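Local coordinates for protein phosphodiesterase (Salpingoeca rosetta, PDB 7D7P) that belongs to the cyclic nucleotide phosphodiesterase family, has the all-helical fold of the HD superfamily and binds zinc and magnesium ions, at residues F56-S62 against R110-M114. Residues are numbered along the deposited sequence.
Sequences FDALDKS and RHAVM. With ZN (zinc ion), chain G.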
ATOM      1  N   PHE A  56      -7.049  19.328 -17.042  1.00 21.37           N
ATOM      2  CA  PHE A  56      -6.792  20.753 -16.870  1.00 19.48           C
ATOM      3  C   PHE A  56      -5.649  20.989 -15.890  1.00 18.59           C
ATOM      4  O   PHE A  56      -5.593  20.381 -14.817  1.00 19.25           O
ATOM      5  CB  PHE A  56      -8.060  21.460 -16.386  1.00 21.30           C
ATOM      6  CG  PHE A  56      -7.842  22.889 -15.975  1.00 21.12           C
ATOM      7  CD1 PHE A  56      -7.773  23.894 -16.924  1.00 18.51           C
ATOM      8  CD2 PHE A  56      -7.702  23.225 -14.637  1.00 21.06           C
ATOM      9  CE1 PHE A  56      -7.570  25.211 -16.548  1.00 21.43           C
ATOM     10  CE2 PHE A  56      -7.498  24.539 -14.255  1.00 24.07           C
ATOM     11  CZ  PHE A  56      -7.431  25.533 -15.213  1.00 16.26           C
ATOM     12  N   ASP A  57      -4.738  21.884 -16.267  1.00 16.36           N
ATOM     13  CA  ASP A  57      -3.604  22.258 -15.430  1.00 23.74           C
ATOM     14  C   ASP A  57      -3.392  23.759 -15.555  1.00 26.20           C
ATOM     15  O   ASP A  57      -3.127  24.261 -16.651  1.00 27.81           O
ATOM     16  CB  ASP A  57      -2.338  21.494 -15.835  1.00 21.64           C
ATOM     17  CG  ASP A  57      -1.241  21.592 -14.794  1.00 24.97           C
ATOM     18  OD1 ASP A  57      -1.408  22.356 -13.821  1.00 29.24           O
ATOM     19  OD2 ASP A  57      -0.214  20.898 -14.942  1.00 31.74           O
ATOM     20  N   ALA A  58      -3.500  24.467 -14.428  1.00 20.67           N
ATOM     21  CA  ALA A  58      -3.370  25.921 -14.433  1.00 22.75           C
ATOM     22  C   ALA A  58      -1.955  26.389 -14.750  1.00 22.47           C
ATOM     23  O   ALA A  58      -1.770  27.560 -15.100  1.00 23.18           O
ATOM     24  CB  ALA A  58      -3.807  26.491 -13.083  1.00 19.12           C
ATOM     25  N   LEU A  59      -0.953  25.515 -14.625  1.00 22.44           N
ATOM     26  CA  LEU A  59       0.416  25.923 -14.926  1.00 25.07           C
ATOM     27  C   LEU A  59       0.598  26.244 -16.404  1.00 25.11           C
ATOM     28  O   LEU A  59       1.477  27.036 -16.760  1.00 31.79           O
ATOM     29  CB  LEU A  59       1.398  24.832 -14.496  1.00 23.21           C
ATOM     30  CG  LEU A  59       1.535  24.583 -12.992  1.00 29.56           C
ATOM     31  CD1 LEU A  59       2.502  23.434 -12.715  1.00 25.35           C
ATOM     32  CD2 LEU A  59       1.979  25.851 -12.267  1.00 20.08           C
ATOM     33  N   ASP A  60      -0.223  25.656 -17.270  1.00 29.98           N
ATOM     34  CA  ASP A  60      -0.128  25.859 -18.708  1.00 37.39           C
ATOM     35  C   ASP A  60      -0.987  27.014 -19.211  1.00 37.18           C
ATOM     36  O   ASP A  60      -1.030  27.250 -20.423  1.00 37.84           O
ATOM     37  CB  ASP A  60      -0.518  24.569 -19.442  1.00 34.23           C
ATOM     38  CG  ASP A  60       0.284  23.367 -18.973  1.00 41.80           C
ATOM     39  OD1 ASP A  60       1.509  23.511 -18.772  1.00 39.38           O
ATOM     40  OD2 ASP A  60      -0.308  22.280 -18.804  1.00 42.79           O
ATOM     41  N   LYS A  61      -1.658  27.743 -18.323  1.00 35.26           N
ATOM     42  CA  LYS A  61      -2.554  28.820 -18.715  1.00 27.18           C
ATOM     43  C   LYS A  61      -1.965  30.174 -18.337  1.00 25.75           C
ATOM     44  O   LYS A  61      -1.294  30.317 -17.313  1.00 28.68           O
ATOM     45  CB  LYS A  61      -3.928  28.658 -18.057  1.00 22.78           C
ATOM     46  CG  LYS A  61      -4.576  27.303 -18.300  1.00 30.04           C
ATOM     47  CD  LYS A  61      -4.958  27.129 -19.761  1.00 32.79           C
ATOM     48  CE  LYS A  61      -5.855  25.919 -19.961  1.00 41.13           C
ATOM     49  NZ  LYS A  61      -6.410  25.873 -21.343  1.00 56.96           N
ATOM     50  N   SER A  62      -2.232  31.170 -19.177  1.00 28.47           N
ATOM     51  CA  SER A  62      -1.824  32.535 -18.895  1.00 24.17           C
ATOM     52  C   SER A  62      -2.755  33.168 -17.862  1.00 25.89           C
ATOM     53  O   SER A  62      -3.781  32.602 -17.474  1.00 22.76           O
ATOM     54  CB  SER A  62      -1.812  33.366 -20.177  1.00 27.12           C
ATOM     55  OG  SER A  62      -3.135  33.651 -20.603  1.00 29.92           O
ATOM     56  N   ARG A 110      -2.784  29.882  -8.906  1.00 17.32           N
ATOM     57  CA  ARG A 110      -3.061  28.794  -9.836  1.00 23.22           C
ATOM     58  C   ARG A 110      -3.547  27.545  -9.111  1.00 14.55           C
ATOM     59  O   ARG A 110      -4.349  26.784  -9.665  1.00 14.19           O
ATOM     60  CB  ARG A 110      -1.822  28.500 -10.678  1.00 15.24           C
ATOM     61  CG  ARG A 110      -1.676  29.466 -11.843  1.00 13.83           C
ATOM     62  CD  ARG A 110      -0.351  29.319 -12.570  1.00 19.21           C
ATOM     63  NE  ARG A 110      -0.366  30.034 -13.844  1.00 30.23           N
ATOM     64  CZ  ARG A 110      -0.215  31.349 -13.970  1.00 29.48           C
ATOM     65  NH1 ARG A 110      -0.030  32.107 -12.896  1.00 22.79           N
ATOM     66  NH2 ARG A 110      -0.246  31.910 -15.171  1.00 26.54           N
ATOM     67  N   HIS A 111      -3.092  27.321  -7.875  1.00 15.81           N
ATOM     68  CA  HIS A 111      -3.646  26.234  -7.073  1.00 14.78           C
ATOM     69  C   HIS A 111      -5.120  26.476  -6.769  1.00 13.31           C
ATOM     70  O   HIS A 111      -5.930  25.542  -6.794  1.00 15.78           O
ATOM     71  CB  HIS A 111      -2.852  26.076  -5.777  1.00 15.37           C
ATOM     72  CG  HIS A 111      -3.474  25.132  -4.795  1.00 14.79           C
ATOM     73  ND1 HIS A 111      -3.741  23.814  -5.096  1.00 16.79           N
ATOM     74  CD2 HIS A 111      -3.881  25.313  -3.516  1.00 17.24           C
ATOM     75  CE1 HIS A 111      -4.285  23.224  -4.048  1.00 14.68           C
ATOM     76  NE2 HIS A 111      -4.383  24.111  -3.075  1.00 16.13           N
ATOM     77  N   ALA A 112      -5.484  27.727  -6.476  1.00 10.93           N
ATOM     78  CA  ALA A 112      -6.884  28.052  -6.219  1.00 17.85           C
ATOM     79  C   ALA A 112      -7.753  27.762  -7.437  1.00 12.36           C
ATOM     80  O   ALA A 112      -8.849  27.205  -7.305  1.00 13.97           O
ATOM     81  CB  ALA A 112      -7.016  29.518  -5.804  1.00 11.92           C
ATOM     82  N   VAL A 113      -7.284  28.135  -8.631  1.00 13.99           N
ATOM     83  CA  VAL A 113      -8.057  27.874  -9.843  1.00 17.73           C
ATOM     84  C   VAL A 113      -8.161  26.375 -10.098  1.00 13.30           C
ATOM     85  O   VAL A 113      -9.202  25.879 -10.548  1.00 17.30           O
ATOM     86  CB  VAL A 113      -7.436  28.614 -11.043  1.00 18.65           C
ATOM     87  CG1 VAL A 113      -8.230  28.338 -12.317  1.00 15.61           C
ATOM     88  CG2 VAL A 113      -7.369  30.107 -10.763  1.00 12.14           C
ATOM     89  N   MET A 114      -7.087  25.634  -9.810  1.00 21.41           N
ATOM     90  CA  MET A 114      -7.122  24.179  -9.938  1.00 18.03           C
ATOM     91  C   MET A 114      -8.195  23.567  -9.044  1.00 16.26           C
ATOM     92  O   MET A 114      -8.900  22.638  -9.453  1.00 14.13           O
ATOM     93  CB  MET A 114      -5.751  23.590  -9.595  1.00 19.52           C
ATOM     94  CG  MET A 114      -4.710  23.748 -10.689  1.00 22.43           C
ATOM     95  SD  MET A 114      -4.980  22.591 -12.040  1.00 23.47           S
ATOM     96  CE  MET A 114      -4.066  21.157 -11.467  1.00 23.65           C
TER
HETATM   97 ZN    ZN G 806      -5.267  23.964  -1.008  1.00 22.94          ZN
HETATM   98  O   HOH W   1      -5.856  23.606   1.385  1.00 18.11           O
HETATM   99  O   HOH W   2      -3.309  22.767  -0.388  1.00 18.64           O
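Arg110 supplies the main polar link between the loop 56-62 and the helical turn 110-114. Its side chain, extended up to a turn at the guanidinium, reaches along the loop and donates from NH2 to Lys61 O at 2.9 Å, while NE makes a weaker, more bent bond to Ala58 O at 3.1 Å. Both carbonyls lie near the guanidinium plane. Ala58 O also accepts from Lys61 N, closing the short 3-10 turn 58-60, so this carbonyl serves both the turn and the arginine. At the start of that turn Asp57 forms an Asx turn, in which Asp57 OD1 accepts a hydrogen bond from Leu59 N at 3.3 Å; the same oxygen also accepts one from Trp274 NE1. A weak hydrogen bond runs from Ala58 N to Met114 SD at 3.4 Å.

Apolar and sulfur contacts complete the interface. The backbones come closest at Ala58 and Arg110, 5.4 Å between CA atoms, an approach allowed by the small methyl of Ala58, whose CB lies 3.7 Å from Arg110 CB and 3.8 Å from Met114 CG. Met114 SD makes an oblique Met-aromatic contact with Phe56, 4.7 Å from the ring centroid. Val113 CG1 meets the ring edge at Phe56 CZ, 4.1 Å away.

His111 points away from the loop and binds zinc through NE2 at 2.2 Å, sharing the ion with His146, Asp147 and Asp260. The loop thus packs on the side of helix 109-126 facing away from the metal. Helix 63-76, N-capped by Ser62, covers Ala58, Arg110 and Val113 with Leu66, while helix 268-291 places Trp274 against Leu59 and Met114.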